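PDB 3H4X: phosphatidylinositol-specific phospholipase C1 from Streptomyces antibioticus, which is a calcium-dependent phosphoinositide phospholipase C-type protein built as a parallel beta/alpha barrel. Local coordinates for residues S31-Y45 with A317-L331. Numbering follows the deposited sequence.
With EOH (ethanol), chain R.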
# COMPACT_ATOMS: atom_id res chain seq x y z
N SER A 31 -14.81 -0.41 5.11
CA SER A 31 -15.11 -0.52 3.69
C SER A 31 -14.23 -1.57 3.03
O SER A 31 -13.17 -1.94 3.55
CB SER A 31 -14.89 0.82 3.00
OG SER A 31 -13.53 1.20 3.08
N THR A 32 -14.68 -2.06 1.87
CA THR A 32 -13.88 -2.91 1.01
C THR A 32 -13.78 -2.23 -0.34
O THR A 32 -14.78 -1.80 -0.91
CB THR A 32 -14.52 -4.29 0.84
OG1 THR A 32 -14.74 -4.88 2.12
CG2 THR A 32 -13.62 -5.19 0.01
N SER A 33 -12.55 -2.13 -0.85
CA SER A 33 -12.31 -1.46 -2.11
C SER A 33 -11.30 -2.26 -2.93
O SER A 33 -10.88 -3.34 -2.52
CB SER A 33 -11.87 -0.01 -1.87
OG SER A 33 -10.74 0.07 -1.02
N VAL A 34 -10.92 -1.73 -4.09
CA VAL A 34 -10.23 -2.54 -5.09
C VAL A 34 -8.89 -1.94 -5.50
O VAL A 34 -8.76 -0.72 -5.64
CB VAL A 34 -11.14 -2.73 -6.33
CG1 VAL A 34 -10.50 -3.71 -7.31
CG2 VAL A 34 -12.52 -3.22 -5.90
N GLY A 35 -7.90 -2.80 -5.68
CA GLY A 35 -6.57 -2.35 -6.05
C GLY A 35 -6.05 -2.98 -7.32
O GLY A 35 -6.55 -4.01 -7.78
N VAL A 36 -5.03 -2.34 -7.89
CA VAL A 36 -4.36 -2.84 -9.08
C VAL A 36 -2.89 -3.11 -8.76
O VAL A 36 -2.16 -2.21 -8.33
CB VAL A 36 -4.42 -1.85 -10.25
CG1 VAL A 36 -3.66 -2.38 -11.44
CG2 VAL A 36 -5.86 -1.56 -10.62
N HIS A 37 -2.48 -4.35 -8.97
CA HIS A 37 -1.09 -4.74 -8.76
C HIS A 37 -0.21 -4.16 -9.87
O HIS A 37 -0.64 -4.06 -11.02
CB HIS A 37 -1.00 -6.27 -8.74
CG HIS A 37 0.33 -6.78 -8.29
ND1 HIS A 37 1.20 -7.44 -9.13
CD2 HIS A 37 0.95 -6.72 -7.08
CE1 HIS A 37 2.29 -7.77 -8.46
NE2 HIS A 37 2.16 -7.35 -7.22
N ASN A 38 1.02 -3.78 -9.53
CA ASN A 38 1.97 -3.28 -10.52
C ASN A 38 1.40 -2.17 -11.41
O ASN A 38 1.44 -2.25 -12.64
CB ASN A 38 2.49 -4.42 -11.39
CG ASN A 38 3.58 -5.22 -10.71
OD1 ASN A 38 3.79 -5.12 -9.51
ND2 ASN A 38 4.30 -6.02 -11.50
N ALA A 39 0.88 -1.12 -10.76
CA ALA A 39 0.17 -0.05 -11.45
C ALA A 39 1.10 0.89 -12.22
O ALA A 39 0.63 1.74 -12.98
CB ALA A 39 -0.66 0.74 -10.44
N TYR A 40 2.40 0.72 -12.02
CA TYR A 40 3.41 1.55 -12.67
C TYR A 40 3.81 0.97 -14.03
O TYR A 40 4.66 1.53 -14.72
CB TYR A 40 4.66 1.62 -11.78
CG TYR A 40 5.24 0.25 -11.55
CD1 TYR A 40 6.18 -0.28 -12.42
CD2 TYR A 40 4.80 -0.54 -10.49
CE1 TYR A 40 6.69 -1.55 -12.23
CE2 TYR A 40 5.31 -1.81 -10.29
CZ TYR A 40 6.25 -2.31 -11.17
OH TYR A 40 6.78 -3.58 -11.02
N GLU A 41 3.22 -0.16 -14.40
CA GLU A 41 3.58 -0.81 -15.66
C GLU A 41 2.87 -0.17 -16.85
O GLU A 41 1.65 -0.02 -16.86
CB GLU A 41 3.31 -2.31 -15.61
CG GLU A 41 4.23 -3.04 -14.64
CD GLU A 41 4.18 -4.54 -14.79
OE1 GLU A 41 3.07 -5.09 -14.91
OE2 GLU A 41 5.27 -5.16 -14.79
N LYS A 42 3.66 0.21 -17.85
CA LYS A 42 3.13 0.90 -19.02
C LYS A 42 2.07 0.09 -19.76
O LYS A 42 1.17 0.65 -20.38
CB LYS A 42 4.28 1.30 -19.96
CG LYS A 42 5.19 2.38 -19.38
CD LYS A 42 6.48 2.56 -20.18
CE LYS A 42 7.52 1.50 -19.83
NZ LYS A 42 8.82 1.76 -20.49
N GLU A 43 2.16 -1.24 -19.67
CA GLU A 43 1.19 -2.13 -20.31
C GLU A 43 -0.20 -2.00 -19.69
O GLU A 43 -1.21 -2.23 -20.37
CB GLU A 43 1.67 -3.58 -20.23
CG GLU A 43 0.76 -4.59 -20.89
CD GLU A 43 1.22 -6.02 -20.67
OE1 GLU A 43 2.02 -6.25 -19.74
OE2 GLU A 43 0.78 -6.91 -21.43
N LYS A 44 -0.26 -1.65 -18.41
CA LYS A 44 -1.54 -1.46 -17.73
C LYS A 44 -2.04 -0.03 -17.92
O LYS A 44 -3.20 0.19 -18.25
CB LYS A 44 -1.42 -1.77 -16.24
CG LYS A 44 -1.07 -3.20 -15.90
CD LYS A 44 -1.44 -3.51 -14.45
CE LYS A 44 -0.96 -4.88 -14.02
NZ LYS A 44 0.53 -4.91 -13.94
N TYR A 45 -1.14 0.92 -17.68
CA TYR A 45 -1.46 2.35 -17.72
C TYR A 45 -0.34 3.08 -18.43
O TYR A 45 0.81 3.02 -18.01
CB TYR A 45 -1.65 2.89 -16.30
CG TYR A 45 -2.86 2.30 -15.62
CD1 TYR A 45 -4.14 2.62 -16.05
CD2 TYR A 45 -2.73 1.43 -14.55
CE1 TYR A 45 -5.26 2.08 -15.45
CE2 TYR A 45 -3.85 0.88 -13.93
CZ TYR A 45 -5.11 1.21 -14.38
OH TYR A 45 -6.22 0.68 -13.77
N ALA A 317 -12.15 -8.48 3.93
CA ALA A 317 -11.07 -7.76 3.26
C ALA A 317 -11.31 -6.25 3.35
O ALA A 317 -12.46 -5.79 3.31
CB ALA A 317 -10.98 -8.18 1.80
N SER A 318 -10.23 -5.49 3.46
CA SER A 318 -10.29 -4.04 3.23
C SER A 318 -10.05 -3.74 1.76
O SER A 318 -10.64 -2.81 1.21
CB SER A 318 -9.22 -3.31 4.05
OG SER A 318 -9.43 -3.49 5.43
N PHE A 319 -9.17 -4.51 1.13
CA PHE A 319 -8.85 -4.34 -0.28
C PHE A 319 -8.79 -5.69 -0.95
O PHE A 319 -8.30 -6.66 -0.37
CB PHE A 319 -7.49 -3.65 -0.47
CG PHE A 319 -7.40 -2.29 0.15
CD1 PHE A 319 -7.67 -1.15 -0.60
CD2 PHE A 319 -7.00 -2.14 1.47
CE1 PHE A 319 -7.56 0.10 -0.04
CE2 PHE A 319 -6.89 -0.88 2.03
CZ PHE A 319 -7.18 0.24 1.28
N ALA A 320 -9.28 -5.76 -2.19
CA ALA A 320 -9.09 -6.91 -3.05
C ALA A 320 -8.25 -6.43 -4.23
O ALA A 320 -8.62 -5.46 -4.90
CB ALA A 320 -10.44 -7.43 -3.54
N THR A 321 -7.13 -7.09 -4.50
CA THR A 321 -6.27 -6.66 -5.60
C THR A 321 -6.08 -7.73 -6.65
O THR A 321 -6.07 -8.93 -6.35
CB THR A 321 -4.90 -6.11 -5.12
OG1 THR A 321 -4.01 -7.19 -4.83
CG2 THR A 321 -5.07 -5.25 -3.87
N ALA A 322 -5.94 -7.27 -7.89
CA ALA A 322 -5.67 -8.12 -9.04
C ALA A 322 -5.12 -7.20 -10.14
O ALA A 322 -4.56 -6.14 -9.84
CB ALA A 322 -6.93 -8.85 -9.50
N ASP A 323 -5.29 -7.59 -11.40
CA ASP A 323 -4.77 -6.80 -12.52
C ASP A 323 -5.89 -6.27 -13.41
O ASP A 323 -5.72 -6.18 -14.63
CB ASP A 323 -3.83 -7.64 -13.38
CG ASP A 323 -2.56 -8.04 -12.66
OD1 ASP A 323 -2.30 -7.53 -11.55
OD2 ASP A 323 -1.80 -8.87 -13.21
N TRP A 324 -7.02 -5.90 -12.81
CA TRP A 324 -8.22 -5.59 -13.58
C TRP A 324 -8.26 -4.18 -14.17
O TRP A 324 -9.29 -3.50 -14.10
CB TRP A 324 -9.47 -5.83 -12.73
CG TRP A 324 -9.62 -7.25 -12.26
CD1 TRP A 324 -9.19 -8.38 -12.90
CD2 TRP A 324 -10.25 -7.69 -11.05
NE1 TRP A 324 -9.51 -9.49 -12.16
CE2 TRP A 324 -10.16 -9.10 -11.02
CE3 TRP A 324 -10.88 -7.04 -9.99
CZ2 TRP A 324 -10.68 -9.86 -9.97
CZ3 TRP A 324 -11.39 -7.79 -8.95
CH2 TRP A 324 -11.29 -9.19 -8.95
N TYR A 325 -7.16 -3.74 -14.76
CA TYR A 325 -7.13 -2.41 -15.37
C TYR A 325 -8.17 -2.21 -16.49
O TYR A 325 -8.60 -1.08 -16.72
CB TYR A 325 -5.71 -2.03 -15.82
CG TYR A 325 -5.16 -2.90 -16.93
CD1 TYR A 325 -5.38 -2.57 -18.27
CD2 TYR A 325 -4.40 -4.03 -16.65
CE1 TYR A 325 -4.87 -3.35 -19.29
CE2 TYR A 325 -3.89 -4.82 -17.67
CZ TYR A 325 -4.13 -4.47 -18.98
OH TYR A 325 -3.63 -5.25 -20.00
N PRO A 326 -8.58 -3.29 -17.18
CA PRO A 326 -9.61 -3.11 -18.21
C PRO A 326 -11.00 -2.82 -17.64
O PRO A 326 -11.93 -2.54 -18.40
CB PRO A 326 -9.63 -4.46 -18.93
CG PRO A 326 -8.31 -5.08 -18.65
CD PRO A 326 -7.98 -4.63 -17.25
N LEU A 327 -11.14 -2.87 -16.32
CA LEU A 327 -12.44 -2.72 -15.69
C LEU A 327 -12.49 -1.59 -14.66
O LEU A 327 -12.67 -1.83 -13.47
CB LEU A 327 -12.86 -4.03 -15.01
CG LEU A 327 -12.92 -5.29 -15.89
CD1 LEU A 327 -13.09 -6.53 -15.02
CD2 LEU A 327 -14.03 -5.19 -16.91
N PRO A 328 -12.34 -0.34 -15.12
CA PRO A 328 -12.34 0.79 -14.18
C PRO A 328 -13.61 0.88 -13.34
O PRO A 328 -13.57 1.35 -12.21
CB PRO A 328 -12.19 2.02 -15.09
CG PRO A 328 -12.53 1.54 -16.47
CD PRO A 328 -12.14 0.10 -16.51
N SER A 329 -14.74 0.42 -13.89
CA SER A 329 -15.99 0.43 -13.14
C SER A 329 -15.86 -0.44 -11.89
O SER A 329 -16.34 -0.09 -10.82
CB SER A 329 -17.15 -0.06 -14.01
OG SER A 329 -17.07 -1.46 -14.22
N VAL A 330 -15.19 -1.58 -12.04
CA VAL A 330 -14.94 -2.47 -10.92
C VAL A 330 -13.91 -1.85 -9.97
O VAL A 330 -14.06 -1.90 -8.75
CB VAL A 330 -14.45 -3.86 -11.39
CG1 VAL A 330 -14.04 -4.72 -10.20
CG2 VAL A 330 -15.54 -4.55 -12.20
N LEU A 331 -12.87 -1.25 -10.54
CA LEU A 331 -11.81 -0.64 -9.72
C LEU A 331 -12.34 0.43 -8.77
O LEU A 331 -11.77 0.64 -7.70
CB LEU A 331 -10.71 -0.06 -10.60
CG LEU A 331 -9.98 -1.08 -11.46
CD1 LEU A 331 -8.89 -0.39 -12.27
CD2 LEU A 331 -9.40 -2.20 -10.61
C1 EOH R . -7.46 -0.26 -20.48
C2 EOH R . -8.17 -1.52 -20.96
O EOH R . -7.83 0.08 -19.16
O HOH W 1 -11.35 -1.53 5.62
O HOH W 2 -11.47 -0.18 1.59
O HOH W 3 -12.19 0.83 -5.10
O HOH W 4 -7.75 -5.46 -9.91
O HOH W 5 -8.45 1.14 -15.21
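Y325 turns its ring in between its own backbone N and carbonyl carbon (chi1 65°), and there it meets the side chain of K44 at about a right angle. K44 CA lies over the centre of the Y325 ring, 3.8 Å from the centroid and almost on the ring normal, a CH-pi contact extended by K44 CG against CD2. P326 CD lies over the opposite face, toward the rim, so the ring has an aliphatic group on each side, centred only on the lysine side. A bend at the last torsion of K44 (chi4 68°) directs NZ back into its own loop, where it forms a salt bridge with E41 OE1 at 2.7 Å and also donates to N38 O. D323 OD1, 4.5 Å from K44 NZ, is too far for a salt bridge, though it probably still adds to the negative charge around the ammonium.

Next to this tyrosine, strands 31-36 and 319-322 run parallel, joining the N-terminal strand to the last parallel strand and closing the barrel. S33 and G35 supply both N and O to the pairing: S33 N donates to S318 O, A320 N to S33 O, and G35 N to A320 O, while A322 N reaches G35 O only weakly at 3.3 Å. Beyond the strand end, H37 N donates nearly straight to A322 O (N-H...O angle 172°), and at the other end T32 OG1 donates to A317 O at 2.7 Å. On the V34 and V36 side, L331 CD2 packs against V34 CG1 at 3.8 Å and V36 CG2 at 3.6 Å; water 3 links V34 N to L331 O.

The barrel seam therefore combines a buried backbone network and an apolar patch with a lysine of divided chemistry: its ammonium is held by the E41 carboxylate and the N38 carbonyl of its own loop, while across the seam K44 offers the Y325 ring mainly C-H groups.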